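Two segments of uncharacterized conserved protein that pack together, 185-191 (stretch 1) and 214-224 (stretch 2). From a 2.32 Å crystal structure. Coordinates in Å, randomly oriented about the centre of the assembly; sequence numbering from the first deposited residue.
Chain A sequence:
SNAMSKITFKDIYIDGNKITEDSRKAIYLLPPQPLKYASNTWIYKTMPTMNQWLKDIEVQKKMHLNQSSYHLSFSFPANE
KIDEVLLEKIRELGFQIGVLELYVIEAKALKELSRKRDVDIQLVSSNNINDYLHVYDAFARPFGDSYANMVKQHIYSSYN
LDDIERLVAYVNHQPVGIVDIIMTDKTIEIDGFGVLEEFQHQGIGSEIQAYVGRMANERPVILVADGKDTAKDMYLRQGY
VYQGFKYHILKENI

Stretch 1 (185-191) DKTIEID
Stretch 2 (214-224) RMANERPVILV

Stretch 1 runs through a loop into strand 188-191; stretch 2 leaves a helix ending near A216, reverses through a type II' turn from A216 to R219, with N217 at positive phi (67/-119), and extends as a strand through V224. The strands are parallel, their axes 38° apart, with I188 opposite V221 (CA-CA 4.8 Å) and E189 opposite I222 (CA-CA 4.7 Å). Three hydrogen bonds set this register: I188 N to P220 O (2.9 Å), I222 N to I188 O (2.8 Å) and I190 N to I222 O (2.9 Å). Proline suits its place, since P220 needs to offer only its carbonyl here. Beside I190 and V224, a water oxygen lies 2.7 Å from I190 O and accepts from V224 N (3.1 Å), bridging them.

I188 (chi1 t, chi2 t) is the most extensively covered residue: its CG2 meets A216 CB at 3.3 Å and V221 CB at 3.6 Å, while its CD1 reaches selenomethionine M215 CE at 3.6 Å. A216 CB is its only side-chain atom, and the contact is tight. On the other face, E189 CG lies 3.8 Å from I222 CG1, aliphatic against aliphatic. I190 CD1 packs on L223 CD2 (3.9 Å). R219 (m, t, m) folds back on the helix end, NE to A216 O (2.9 Å) and NH2 to M215 O (3.0 Å), leaving its CD 3.2 Å from D185 O.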

ATOM      1  N   ASP A 185       4.562  28.987   2.082  1.00 28.28           N
ATOM      2  CA  ASP A 185       5.195  29.671   0.995  1.00 28.65           C
ATOM      3  C   ASP A 185       5.871  28.650   0.115  1.00 28.28           C
ATOM      4  O   ASP A 185       5.748  28.707  -1.101  1.00 28.90           O
ATOM      5  CB  ASP A 185       6.228  30.643   1.535  1.00 29.23           C
ATOM      6  CG  ASP A 185       5.603  31.723   2.368  1.00 32.58           C
ATOM      7  OD1 ASP A 185       5.827  31.730   3.611  1.00 38.88           O
ATOM      8  OD2 ASP A 185       4.841  32.536   1.796  1.00 34.72           O
ATOM      9  N   LYS A 186       6.568  27.707   0.731  1.00 27.15           N
ATOM     10  CA  LYS A 186       7.418  26.779   0.010  1.00 26.51           C
ATOM     11  C   LYS A 186       6.607  25.651  -0.615  1.00 25.58           C
ATOM     12  O   LYS A 186       6.834  25.275  -1.756  1.00 23.92           O
ATOM     13  CB  LYS A 186       8.415  26.162   0.989  1.00 27.79           C
ATOM     14  CG  LYS A 186       9.862  26.054   0.483  1.00 29.49           C
ATOM     15  CD  LYS A 186      10.484  24.662   0.823  1.00 32.12           C
ATOM     16  CE  LYS A 186      10.520  24.355   2.330  1.00 33.83           C
ATOM     17  NZ  LYS A 186      11.450  23.223   2.665  1.00 33.97           N
ATOM     18  N   THR A 187       5.650  25.102   0.130  1.00 23.82           N
ATOM     19  CA  THR A 187       4.964  23.927  -0.361  1.00 23.17           C
ATOM     20  C   THR A 187       3.448  23.977  -0.201  1.00 22.83           C
ATOM     21  O   THR A 187       2.887  24.835   0.474  1.00 22.59           O
ATOM     22  CB  THR A 187       5.372  22.694   0.443  1.00 22.74           C
ATOM     23  OG1 THR A 187       5.099  22.951   1.819  1.00 24.84           O
ATOM     24  CG2 THR A 187       6.823  22.347   0.292  1.00 22.83           C
ATOM     25  N   ILE A 188       2.799  22.982  -0.772  1.00 22.31           N
ATOM     26  CA  ILE A 188       1.467  22.676  -0.362  1.00 22.05           C
ATOM     27  C   ILE A 188       1.290  21.194  -0.010  1.00 21.96           C
ATOM     28  O   ILE A 188       1.733  20.287  -0.727  1.00 22.10           O
ATOM     29  CB  ILE A 188       0.482  23.243  -1.373  1.00 23.34           C
ATOM     30  CG1 ILE A 188      -0.947  22.825  -1.118  1.00 22.78           C
ATOM     31  CG2 ILE A 188       0.924  22.965  -2.800  1.00 24.12           C
ATOM     32  CD1 ILE A 188      -1.831  23.924  -1.695  1.00 27.49           C
ATOM     33  N   GLU A 189       0.655  20.952   1.133  1.00 21.44           N
ATOM     34  CA  GLU A 189       0.477  19.615   1.598  1.00 21.30           C
ATOM     35  C   GLU A 189      -0.977  19.257   1.568  1.00 21.42           C
ATOM     36  O   GLU A 189      -1.831  20.052   1.963  1.00 21.07           O
ATOM     37  CB  GLU A 189       1.022  19.472   2.999  1.00 20.60           C
ATOM     38  CG  GLU A 189       1.087  18.059   3.486  1.00 22.57           C
ATOM     39  CD  GLU A 189       1.156  18.020   5.010  1.00 28.90           C
ATOM     40  OE1 GLU A 189       1.852  18.907   5.565  1.00 28.65           O
ATOM     41  OE2 GLU A 189       0.513  17.133   5.655  1.00 31.23           O
ATOM     42  N   ILE A 190      -1.255  18.071   1.038  1.00 21.69           N
ATOM     43  CA  ILE A 190      -2.571  17.512   1.121  1.00 22.45           C
ATOM     44  C   ILE A 190      -2.631  16.465   2.238  1.00 22.86           C
ATOM     45  O   ILE A 190      -1.616  15.922   2.667  1.00 22.34           O
ATOM     46  CB  ILE A 190      -3.147  17.028  -0.244  1.00 22.62           C
ATOM     47  CG1 ILE A 190      -2.248  16.050  -0.959  1.00 24.37           C
ATOM     48  CG2 ILE A 190      -3.310  18.204  -1.221  1.00 23.86           C
ATOM     49  CD1 ILE A 190      -2.978  15.193  -1.998  1.00 22.48           C
ATOM     50  N   ASP A 191      -3.832  16.232   2.730  1.00 22.19           N
ATOM     51  CA  ASP A 191      -4.030  15.328   3.804  1.00 22.39           C
ATOM     52  C   ASP A 191      -5.509  14.981   3.807  1.00 21.89           C
ATOM     53  O   ASP A 191      -6.357  15.805   3.456  1.00 21.15           O
ATOM     54  CB  ASP A 191      -3.661  16.026   5.120  1.00 23.46           C
ATOM     55  CG  ASP A 191      -3.614  15.077   6.293  1.00 27.41           C
ATOM     56  OD1 ASP A 191      -4.296  15.373   7.312  1.00 36.45           O
ATOM     57  OD2 ASP A 191      -2.933  14.024   6.211  1.00 32.00           O
ATOM     58  N   ARG A 214      -3.463  23.566  -9.360  1.00 20.38           N
ATOM     59  CA  ARG A 214      -3.655  24.929  -9.820  1.00 20.68           C
ATOM     60  C   ARG A 214      -3.493  25.913  -8.672  1.00 21.39           C
ATOM     61  O   ARG A 214      -2.871  26.952  -8.851  1.00 21.27           O
ATOM     62  CB  ARG A 214      -4.990  25.126 -10.568  1.00 20.93           C
ATOM     63  CG  ARG A 214      -5.025  24.469 -11.959  1.00 16.64           C
ATOM     64  CD  ARG A 214      -6.330  24.716 -12.708  1.00 17.55           C
ATOM     65  NE  ARG A 214      -7.524  24.424 -11.911  1.00 18.35           N
ATOM     66  CZ  ARG A 214      -8.132  23.243 -11.842  1.00 18.00           C
ATOM     67  NH1 ARG A 214      -7.674  22.203 -12.538  1.00 16.21           N
ATOM     68  NH2 ARG A 214      -9.207  23.102 -11.069  1.00 17.36           N
HETATM   69  N   MSE A 215      -3.989  25.573  -7.486  1.00 21.92           N
HETATM   70  CA  MSE A 215      -3.694  26.403  -6.327  1.00 23.21           C
HETATM   71  C   MSE A 215      -2.212  26.479  -6.037  1.00 23.02           C
HETATM   72  O   MSE A 215      -1.721  27.515  -5.620  1.00 23.40           O
HETATM   73  CB  MSE A 215      -4.366  25.901  -5.065  1.00 23.92           C
HETATM   74  CG  MSE A 215      -5.832  25.947  -5.094  1.00 29.89           C
HETATM   75 SE   MSE A 215      -6.496  25.149  -3.436  0.55 43.01          SE
HETATM   76  CE  MSE A 215      -5.156  23.807  -3.053  1.00 42.75           C
ATOM     77  N   ALA A 216      -1.479  25.394  -6.239  1.00 22.74           N
ATOM     78  CA  ALA A 216      -0.104  25.391  -5.775  1.00 22.69           C
ATOM     79  C   ALA A 216       0.785  26.434  -6.440  1.00 23.12           C
ATOM     80  O   ALA A 216       1.786  26.864  -5.857  1.00 23.90           O
ATOM     81  CB  ALA A 216       0.486  24.018  -5.896  1.00 21.80           C
ATOM     82  N   ASN A 217       0.424  26.844  -7.657  1.00 23.70           N
ATOM     83  CA  ASN A 217       1.308  27.624  -8.521  1.00 23.66           C
ATOM     84  C   ASN A 217       2.508  26.794  -8.959  1.00 23.73           C
ATOM     85  O   ASN A 217       2.326  25.788  -9.629  1.00 25.11           O
ATOM     86  CB  ASN A 217       1.752  28.921  -7.852  1.00 23.80           C
ATOM     87  CG  ASN A 217       0.759  30.016  -8.022  1.00 24.83           C
ATOM     88  OD1 ASN A 217      -0.084  30.241  -7.135  1.00 27.22           O
ATOM     89  ND2 ASN A 217       0.819  30.709  -9.176  1.00 22.27           N
ATOM     90  N   GLU A 218       3.722  27.213  -8.618  1.00 22.64           N
ATOM     91  CA  GLU A 218       4.867  26.341  -8.812  1.00 21.88           C
ATOM     92  C   GLU A 218       5.384  25.713  -7.501  1.00 20.72           C
ATOM     93  O   GLU A 218       6.460  25.074  -7.479  1.00 20.94           O
ATOM     94  CB  GLU A 218       5.954  27.060  -9.612  1.00 23.00           C
ATOM     95  CG  GLU A 218       5.499  27.418 -11.094  1.00 25.39           C
ATOM     96  CD  GLU A 218       6.523  26.969 -12.172  1.00 32.35           C
ATOM     97  OE1 GLU A 218       7.265  25.961 -11.944  1.00 34.41           O
ATOM     98  OE2 GLU A 218       6.592  27.622 -13.258  1.00 35.48           O
ATOM     99  N   ARG A 219       4.622  25.887  -6.418  1.00 18.33           N
ATOM    100  CA  ARG A 219       4.902  25.153  -5.182  1.00 17.42           C
ATOM    101  C   ARG A 219       4.754  23.644  -5.400  1.00 17.03           C
ATOM    102  O   ARG A 219       3.773  23.198  -5.987  1.00 16.76           O
ATOM    103  CB  ARG A 219       3.983  25.575  -4.026  1.00 16.18           C
ATOM    104  CG  ARG A 219       4.264  26.948  -3.459  1.00 15.81           C
ATOM    105  CD  ARG A 219       3.192  27.441  -2.491  1.00 16.94           C
ATOM    106  NE  ARG A 219       1.860  27.659  -3.074  1.00 19.48           N
ATOM    107  CZ  ARG A 219       0.795  28.122  -2.400  1.00 21.72           C
ATOM    108  NH1 ARG A 219       0.874  28.432  -1.107  1.00 24.00           N
ATOM    109  NH2 ARG A 219      -0.381  28.253  -2.999  1.00 21.19           N
ATOM    110  N   PRO A 220       5.750  22.856  -4.969  1.00 16.91           N
ATOM    111  CA  PRO A 220       5.575  21.417  -4.913  1.00 17.24           C
ATOM    112  C   PRO A 220       4.375  21.012  -4.060  1.00 18.59           C
ATOM    113  O   PRO A 220       4.017  21.681  -3.049  1.00 17.82           O
ATOM    114  CB  PRO A 220       6.835  20.929  -4.169  1.00 17.48           C
ATOM    115  CG  PRO A 220       7.842  22.066  -4.279  1.00 18.23           C
ATOM    116  CD  PRO A 220       7.166  23.258  -4.890  1.00 16.28           C
ATOM    117  N   VAL A 221       3.779  19.881  -4.408  1.00 19.18           N
ATOM    118  CA  VAL A 221       2.763  19.376  -3.527  1.00 19.41           C
ATOM    119  C   VAL A 221       3.118  18.036  -2.911  1.00 20.56           C
ATOM    120  O   VAL A 221       3.692  17.168  -3.601  1.00 21.41           O
ATOM    121  CB  VAL A 221       1.293  19.578  -4.036  1.00 19.91           C
ATOM    122  CG1 VAL A 221       1.229  19.933  -5.480  1.00 17.06           C
ATOM    123  CG2 VAL A 221       0.312  18.428  -3.572  1.00 18.90           C
ATOM    124  N   ILE A 222       2.853  17.929  -1.607  1.00 19.11           N
ATOM    125  CA  ILE A 222       3.399  16.885  -0.823  1.00 19.79           C
ATOM    126  C   ILE A 222       2.376  16.352   0.176  1.00 20.69           C
ATOM    127  O   ILE A 222       1.366  17.028   0.520  1.00 20.03           O
ATOM    128  CB  ILE A 222       4.619  17.391  -0.016  1.00 20.79           C
ATOM    129  CG1 ILE A 222       4.152  18.158   1.238  1.00 21.22           C
ATOM    130  CG2 ILE A 222       5.589  18.181  -0.925  1.00 20.07           C
ATOM    131  CD1 ILE A 222       5.251  18.740   2.084  1.00 22.38           C
ATOM    132  N   LEU A 223       2.632  15.117   0.592  1.00 20.51           N
ATOM    133  CA  LEU A 223       1.757  14.380   1.453  1.00 21.48           C
ATOM    134  C   LEU A 223       2.542  13.274   2.116  1.00 22.43           C
ATOM    135  O   LEU A 223       3.619  12.866   1.603  1.00 22.18           O
ATOM    136  CB  LEU A 223       0.626  13.771   0.667  1.00 21.27           C
ATOM    137  CG  LEU A 223       0.942  12.639  -0.295  1.00 22.23           C
ATOM    138  CD1 LEU A 223       0.637  11.329   0.409  1.00 23.14           C
ATOM    139  CD2 LEU A 223       0.094  12.768  -1.562  1.00 21.51           C
ATOM    140  N   VAL A 224       1.970  12.783   3.213  1.00 22.06           N
ATOM    141  CA  VAL A 224       2.482  11.644   3.887  1.00 23.59           C
ATOM    142  C   VAL A 224       1.402  10.602   3.953  1.00 24.11           C
ATOM    143  O   VAL A 224       0.307  10.905   4.288  1.00 24.12           O
ATOM    144  CB  VAL A 224       2.901  12.020   5.321  1.00 23.94           C
ATOM    145  CG1 VAL A 224       2.700  10.858   6.266  1.00 25.99           C
ATOM    146  CG2 VAL A 224       4.360  12.515   5.356  1.00 23.52           C
TER
HETATM  147  O   HOH W   1      -0.115  14.621   4.539  1.00 24.29           O